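Local coordinates for possible substrate binding protein of ABC transporter system (Rhodopseudomonas palustris, PDB 3N0X), which probably binds branched-chain amino acids or related small ligands outside the membrane and hands them to an ABC transporter for uptake, at residues A[41-46]-A[301-306]. Numbering follows the deposited sequence.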
ATOM      1  N   THR A  41      -4.222  25.065 -11.834  1.00 20.65           N
ATOM      2  CA  THR A  41      -3.028  25.844 -12.150  0.50 22.58           C
ATOM      3  C   THR A  41      -2.185  25.922 -10.905  1.00 23.44           C
ATOM      4  O   THR A  41      -2.715  25.976  -9.798  1.00 22.13           O
ATOM      5  CB  THR A  41      -3.311  27.292 -12.601  0.50 24.13           C
ATOM      6  OG1 THR A  41      -3.821  28.056 -11.497  0.50 27.64           O
ATOM      7  CG2 THR A  41      -4.302  27.309 -13.766  0.50 24.57           C
ATOM      8  N   LEU A  42      -0.869  25.939 -11.109  1.00 23.89           N
ATOM      9  CA  LEU A  42       0.115  25.985 -10.043  1.00 25.74           C
ATOM     10  C   LEU A  42       1.198  26.979 -10.431  1.00 26.89           C
ATOM     11  O   LEU A  42       1.910  26.757 -11.417  1.00 27.41           O
ATOM     12  CB  LEU A  42       0.755  24.596  -9.842  1.00 25.72           C
ATOM     13  CG  LEU A  42       1.784  24.503  -8.708  1.00 27.40           C
ATOM     14  CD1 LEU A  42       1.126  24.735  -7.339  1.00 28.59           C
ATOM     15  CD2 LEU A  42       2.453  23.116  -8.771  1.00 26.61           C
ATOM     16  N   ASP A  43       1.316  28.059  -9.664  1.00 30.52           N
ATOM     17  CA  ASP A  43       2.326  29.096  -9.929  1.00 32.76           C
ATOM     18  C   ASP A  43       2.267  29.507 -11.414  1.00 33.93           C
ATOM     19  O   ASP A  43       3.302  29.579 -12.078  1.00 34.41           O
ATOM     20  CB  ASP A  43       3.730  28.577  -9.571  1.00 33.59           C
ATOM     21  CG  ASP A  43       3.889  28.292  -8.084  1.00 38.22           C
ATOM     22  OD1 ASP A  43       3.153  28.886  -7.266  1.00 46.25           O
ATOM     23  OD2 ASP A  43       4.769  27.480  -7.723  1.00 44.88           O
ATOM     24  N   GLY A  44       1.054  29.704 -11.933  1.00 34.24           N
ATOM     25  CA  GLY A  44       0.858  30.123 -13.329  1.00 35.87           C
ATOM     26  C   GLY A  44       0.837  29.022 -14.388  1.00 36.64           C
ATOM     27  O   GLY A  44       0.462  29.266 -15.545  1.00 36.89           O
ATOM     28  N   ARG A  45       1.253  27.810 -14.025  1.00 34.12           N
ATOM     29  CA  ARG A  45       1.290  26.718 -14.980  1.00 33.62           C
ATOM     30  C   ARG A  45      -0.031  25.981 -14.950  1.00 29.37           C
ATOM     31  O   ARG A  45      -0.467  25.558 -13.883  1.00 26.52           O
ATOM     32  CB  ARG A  45       2.401  25.703 -14.610  1.00 35.14           C
ATOM     33  CG  ARG A  45       3.854  26.243 -14.484  1.00 44.80           C
ATOM     34  CD  ARG A  45       4.869  25.052 -14.271  1.00 51.27           C
ATOM     35  NE  ARG A  45       6.211  25.469 -13.810  1.00 56.48           N
ATOM     36  CZ  ARG A  45       6.496  25.883 -12.570  1.00 54.74           C
ATOM     37  NH1 ARG A  45       5.545  25.969 -11.639  1.00 56.60           N
ATOM     38  NH2 ARG A  45       7.734  26.229 -12.254  1.00 54.01           N
ATOM     39  N   LYS A  46      -0.643  25.774 -16.108  1.00 26.17           N
ATOM     40  CA  LYS A  46      -1.830  24.934 -16.197  0.60 25.82           C
ATOM     41  C   LYS A  46      -1.385  23.475 -16.048  1.00 24.51           C
ATOM     42  O   LYS A  46      -0.415  23.051 -16.660  1.00 24.85           O
ATOM     43  CB  LYS A  46      -2.583  25.149 -17.514  0.60 27.48           C
ATOM     44  CG  LYS A  46      -3.651  24.071 -17.911  0.60 25.87           C
ATOM     45  CD  LYS A  46      -4.807  23.840 -16.950  0.60 27.81           C
ATOM     46  CE  LYS A  46      -5.365  25.125 -16.361  0.60 20.57           C
ATOM     47  NZ  LYS A  46      -6.615  24.931 -15.607  0.60 32.03           N
ATOM     48  N   LYS A 301       7.782  23.682  -4.316  1.00 18.56           N
ATOM     49  CA  LYS A 301       8.999  23.876  -3.548  0.50 18.89           C
ATOM     50  C   LYS A 301      10.207  24.135  -4.455  1.00 19.90           C
ATOM     51  O   LYS A 301      11.004  25.046  -4.167  1.00 21.48           O
ATOM     52  CB  LYS A 301       9.268  22.689  -2.629  0.50 18.53           C
ATOM     53  CG  LYS A 301      10.489  22.901  -1.757  0.50 18.24           C
ATOM     54  CD  LYS A 301      10.720  21.745  -0.816  0.50 17.11           C
ATOM     55  CE  LYS A 301      12.194  21.676  -0.404  0.50 20.62           C
ATOM     56  NZ  LYS A 301      12.536  20.418   0.312  0.50 21.13           N
ATOM     57  N   ALA A 302      10.325  23.374  -5.549  1.00 19.29           N
ATOM     58  CA  ALA A 302      11.441  23.507  -6.497  1.00 20.13           C
ATOM     59  C   ALA A 302      11.348  24.764  -7.343  1.00 21.48           C
ATOM     60  O   ALA A 302      12.377  25.243  -7.863  1.00 21.49           O
ATOM     61  CB  ALA A 302      11.516  22.278  -7.393  1.00 19.76           C
ATOM     62  N   LYS A 303      10.138  25.286  -7.522  1.00 21.09           N
ATOM     63  CA  LYS A 303       9.880  26.430  -8.418  1.00 21.73           C
ATOM     64  C   LYS A 303      10.381  26.162  -9.846  1.00 23.14           C
ATOM     65  O   LYS A 303      10.797  27.083 -10.584  1.00 21.80           O
ATOM     66  CB  LYS A 303      10.457  27.711  -7.819  1.00 24.55           C
ATOM     67  CG  LYS A 303       9.786  28.131  -6.484  1.00 30.64           C
ATOM     68  CD  LYS A 303       8.311  28.540  -6.701  1.00 42.52           C
ATOM     69  CE  LYS A 303       7.549  28.818  -5.390  1.00 47.18           C
ATOM     70  NZ  LYS A 303       6.124  28.293  -5.461  1.00 42.36           N
ATOM     71  N   SER A 304      10.304  24.896 -10.244  1.00 20.30           N
ATOM     72  CA  SER A 304      10.856  24.411 -11.493  1.00 20.51           C
ATOM     73  C   SER A 304      10.392  22.986 -11.707  1.00 21.10           C
ATOM     74  O   SER A 304      10.057  22.286 -10.735  1.00 23.16           O
ATOM     75  CB  SER A 304      12.416  24.427 -11.447  1.00 22.61           C
ATOM     76  OG  SER A 304      12.992  23.953 -12.654  1.00 24.01           O
ATOM     77  N   THR A 305      10.399  22.554 -12.959  1.00 21.14           N
ATOM     78  CA  THR A 305      10.228  21.141 -13.289  1.00 22.71           C
ATOM     79  C   THR A 305      11.539  20.462 -13.736  1.00 22.08           C
ATOM     80  O   THR A 305      11.530  19.305 -14.170  1.00 23.35           O
ATOM     81  CB  THR A 305       9.125  20.911 -14.324  1.00 24.64           C
ATOM     82  OG1 THR A 305       9.457  21.572 -15.539  1.00 26.45           O
ATOM     83  CG2 THR A 305       7.767  21.456 -13.833  1.00 27.69           C
ATOM     84  N   ASP A 306      12.667  21.163 -13.621  1.00 20.22           N
ATOM     85  CA  ASP A 306      13.994  20.583 -13.878  1.00 20.49           C
ATOM     86  C   ASP A 306      14.166  19.348 -12.970  1.00 19.83           C
ATOM     87  O   ASP A 306      13.930  19.432 -11.768  1.00 19.42           O
ATOM     88  CB  ASP A 306      15.085  21.597 -13.548  1.00 21.00           C
ATOM     89  CG  ASP A 306      16.463  21.011 -13.631  1.00 25.02           C
ATOM     90  OD1 ASP A 306      16.955  20.807 -14.757  1.00 26.97           O
ATOM     91  OD2 ASP A 306      17.091  20.754 -12.572  1.00 25.27           O
TER
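D43, at the turn of a β-hairpin, and R45, at the start of its second strand, reach across to K303–T305, where the chain leaves a helix. The K303 side chain starts out from CB facing away from the hairpin, then bends at chi2 (-67°) and again at chi4 (-141°), bringing its tip back. CD passes 3.8 Å from D43 OD2, CE lies 3.9 Å from the same oxygen, and NZ closes a salt bridge to it at 2.8 Å. The ammonium arrives from above the carboxylate plane, about 36° out of it, and the two side chains cross nearly at right angles. NZ also makes a weak hydrogen bond to Q300 O, in the last turn of helix 283-302. R45 runs extended from CG to NE. Its guanidinium turns an edge to the K303 carbonyl, with K303 O in its plane and NH2 3.6 Å from K303 C; NE lies 4.3 Å from T305 CG2, obliquely. D43 sits in the type I' turn L42–R45 that joins strands 41-42 and 45-53. The contact thus ties this surface hairpin, at one edge of the mixed sheet, to the loop between helices 283-302 and 307-314; beside it, L42 packs on V296, V299 and L5 of strand 5-11.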